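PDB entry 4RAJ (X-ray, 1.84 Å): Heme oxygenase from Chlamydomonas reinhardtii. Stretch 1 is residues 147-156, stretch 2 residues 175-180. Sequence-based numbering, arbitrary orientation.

Stretch 1 (147-156) QHLAMASGGQ
Stretch 2 (175-180) AAFDYT

How are the two backbones arranged? Stretch 1 is helical at Q147 to M151, G154 (phi/psi -63/-30) is loop, and G155 and Q156 are helical again; S153 has phi/psi -113/-94. S153 N and G155 N both bond to A150 O, at 3.0 and 3.1 Å. Stretch 2 has no regular helix or strand: A176 (-59/-30) and F177 (-112/8) lead into the extended D178 (-93/146) and Y179 (-134/81). The backbones come closest at G155 and F177, whose CA atoms lie 5.9 Å apart.

Which polar bonds join them? Q156, with chi1, chi2 and chi3 at -56°, -51° and -71°, starts with its CA-to-CB bond pointing away, yet its end folds back. Its NE2 donates to F177 O at 3.0 Å and, within its own stretch, to M151 O at 3.1 Å, so one amide ties two backbone carbonyls together. A water adds a second link, donating to H148 O at 2.8 Å and hydrogen-bonding Y179 OH at 2.6 Å.

What fills the apolar part of the contact? M151, m at all three chi angles, brings CE to 3.4 Å from F177 CE1 and 4.4 Å from A176 CB; CE also makes a close van der Waals approach to the A176 carbonyl, 3.2 Å from A176 O. Its SD sits 5.1 Å from the centroid of the F177 ring, an oblique sulfur-aromatic approach. The CA-to-CB bond of Y179 (chi1 -64°, chi2 83°) points toward stretch 1, and its CZ lies 3.8 Å from A152 CB; its OH is 3.1 Å from A152 N, but the poor angle rules out a hydrogen bond.

Why does glycine suit position 155? F177 (chi1 -52°, chi2 -74°) sets CD1 3.3 Å from G155 O. An ideal CB on G155 would lie 3.0 Å from F177 CD1 and 2.4 Å from M151 O, clashing with both, so the bare backbone leaves room for the ring.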

# COMPACT_ATOMS: atom_id res chain seq x y z
N GLN A 147 3.63 1.90 1.98
CA GLN A 147 2.62 1.04 1.36
C GLN A 147 3.22 0.11 0.31
O GLN A 147 3.07 -1.10 0.38
CB GLN A 147 1.52 1.88 0.72
CG GLN A 147 0.83 2.90 1.67
CD GLN A 147 -0.12 2.24 2.64
OE1 GLN A 147 -0.13 1.02 2.77
NE2 GLN A 147 -0.94 3.04 3.32
N HIS A 148 3.89 0.69 -0.67
CA HIS A 148 4.35 -0.13 -1.79
C HIS A 148 5.47 -1.07 -1.41
O HIS A 148 5.57 -2.17 -1.94
CB HIS A 148 4.80 0.77 -2.93
CG HIS A 148 3.67 1.41 -3.66
ND1 HIS A 148 3.13 2.61 -3.27
CD2 HIS A 148 2.98 1.01 -4.75
CE1 HIS A 148 2.15 2.93 -4.09
NE2 HIS A 148 2.03 1.98 -5.00
N LEU A 149 6.32 -0.65 -0.48
CA LEU A 149 7.48 -1.47 -0.16
C LEU A 149 7.08 -2.63 0.75
O LEU A 149 7.68 -3.70 0.71
CB LEU A 149 8.59 -0.60 0.47
CG LEU A 149 9.62 -0.08 -0.54
CD1 LEU A 149 8.99 0.67 -1.71
CD2 LEU A 149 10.67 0.80 0.13
N ALA A 150 6.03 -2.44 1.54
CA ALA A 150 5.51 -3.53 2.37
C ALA A 150 4.87 -4.62 1.50
O ALA A 150 5.02 -5.81 1.79
CB ALA A 150 4.51 -3.00 3.39
N MET A 151 4.18 -4.22 0.42
CA MET A 151 3.61 -5.20 -0.51
C MET A 151 4.68 -6.08 -1.12
O MET A 151 4.47 -7.29 -1.34
CB MET A 151 2.81 -4.49 -1.60
CG MET A 151 1.62 -3.73 -1.03
SD MET A 151 0.37 -4.89 -0.39
CE MET A 151 0.06 -5.74 -1.93
N ALA A 152 5.84 -5.47 -1.38
CA ALA A 152 6.98 -6.16 -1.99
C ALA A 152 7.71 -7.04 -0.98
O ALA A 152 8.55 -7.87 -1.34
CB ALA A 152 7.95 -5.14 -2.59
N SER A 153 7.35 -6.86 0.29
CA SER A 153 8.01 -7.48 1.42
C SER A 153 7.15 -8.50 2.15
O SER A 153 7.14 -9.69 1.81
CB SER A 153 8.43 -6.40 2.42
OG SER A 153 8.47 -6.92 3.74
N GLY A 154 6.46 -8.03 3.19
CA GLY A 154 5.61 -8.87 4.00
C GLY A 154 4.46 -9.44 3.19
O GLY A 154 3.96 -10.53 3.48
N GLY A 155 4.03 -8.69 2.18
CA GLY A 155 2.98 -9.13 1.27
C GLY A 155 3.22 -10.51 0.68
O GLY A 155 2.27 -11.22 0.35
N GLN A 156 4.49 -10.91 0.55
CA GLN A 156 4.81 -12.23 -0.01
C GLN A 156 4.36 -13.35 0.91
O GLN A 156 4.15 -14.49 0.48
CB GLN A 156 6.31 -12.34 -0.31
CG GLN A 156 6.82 -11.25 -1.21
CD GLN A 156 6.00 -11.11 -2.48
OE1 GLN A 156 6.04 -11.97 -3.36
NE2 GLN A 156 5.23 -10.02 -2.57
N ALA A 175 -2.34 -11.58 -7.60
CA ALA A 175 -1.76 -10.54 -8.46
C ALA A 175 -1.42 -9.27 -7.66
O ALA A 175 -0.51 -8.53 -8.04
CB ALA A 175 -2.71 -10.20 -9.61
N ALA A 176 -2.14 -9.04 -6.56
CA ALA A 176 -1.84 -7.91 -5.68
C ALA A 176 -0.41 -7.98 -5.14
O ALA A 176 0.20 -6.95 -4.85
CB ALA A 176 -2.83 -7.88 -4.51
N PHE A 177 0.09 -9.20 -5.01
CA PHE A 177 1.40 -9.47 -4.41
C PHE A 177 2.45 -9.99 -5.42
O PHE A 177 3.55 -10.38 -5.02
CB PHE A 177 1.24 -10.48 -3.27
CG PHE A 177 0.19 -10.08 -2.27
CD1 PHE A 177 0.42 -9.06 -1.37
CD2 PHE A 177 -1.04 -10.73 -2.25
CE1 PHE A 177 -0.55 -8.70 -0.46
CE2 PHE A 177 -2.02 -10.37 -1.34
CZ PHE A 177 -1.78 -9.35 -0.45
N ASP A 178 2.10 -10.00 -6.70
CA ASP A 178 3.01 -10.54 -7.71
C ASP A 178 3.92 -9.47 -8.33
O ASP A 178 3.51 -8.32 -8.52
CB ASP A 178 2.24 -11.24 -8.83
CG ASP A 178 1.55 -12.52 -8.38
OD1 ASP A 178 1.89 -13.09 -7.31
OD2 ASP A 178 0.65 -12.97 -9.11
N TYR A 179 5.14 -9.87 -8.66
CA TYR A 179 6.11 -9.01 -9.32
C TYR A 179 6.74 -9.78 -10.46
O TYR A 179 7.84 -10.31 -10.33
CB TYR A 179 7.18 -8.51 -8.33
CG TYR A 179 6.56 -7.64 -7.25
CD1 TYR A 179 5.96 -8.22 -6.13
CD2 TYR A 179 6.56 -6.26 -7.36
CE1 TYR A 179 5.36 -7.43 -5.14
CE2 TYR A 179 5.97 -5.45 -6.37
CZ TYR A 179 5.37 -6.06 -5.27
OH TYR A 179 4.77 -5.30 -4.28
N THR A 180 6.03 -9.85 -11.58
CA THR A 180 6.41 -10.74 -12.67
C THR A 180 7.39 -10.11 -13.68
O THR A 180 7.84 -10.78 -14.60
CB THR A 180 5.18 -11.22 -13.42
OG1 THR A 180 4.54 -10.09 -14.03
CG2 THR A 180 4.20 -11.88 -12.46
O HOH W 1 4.81 -2.73 -4.55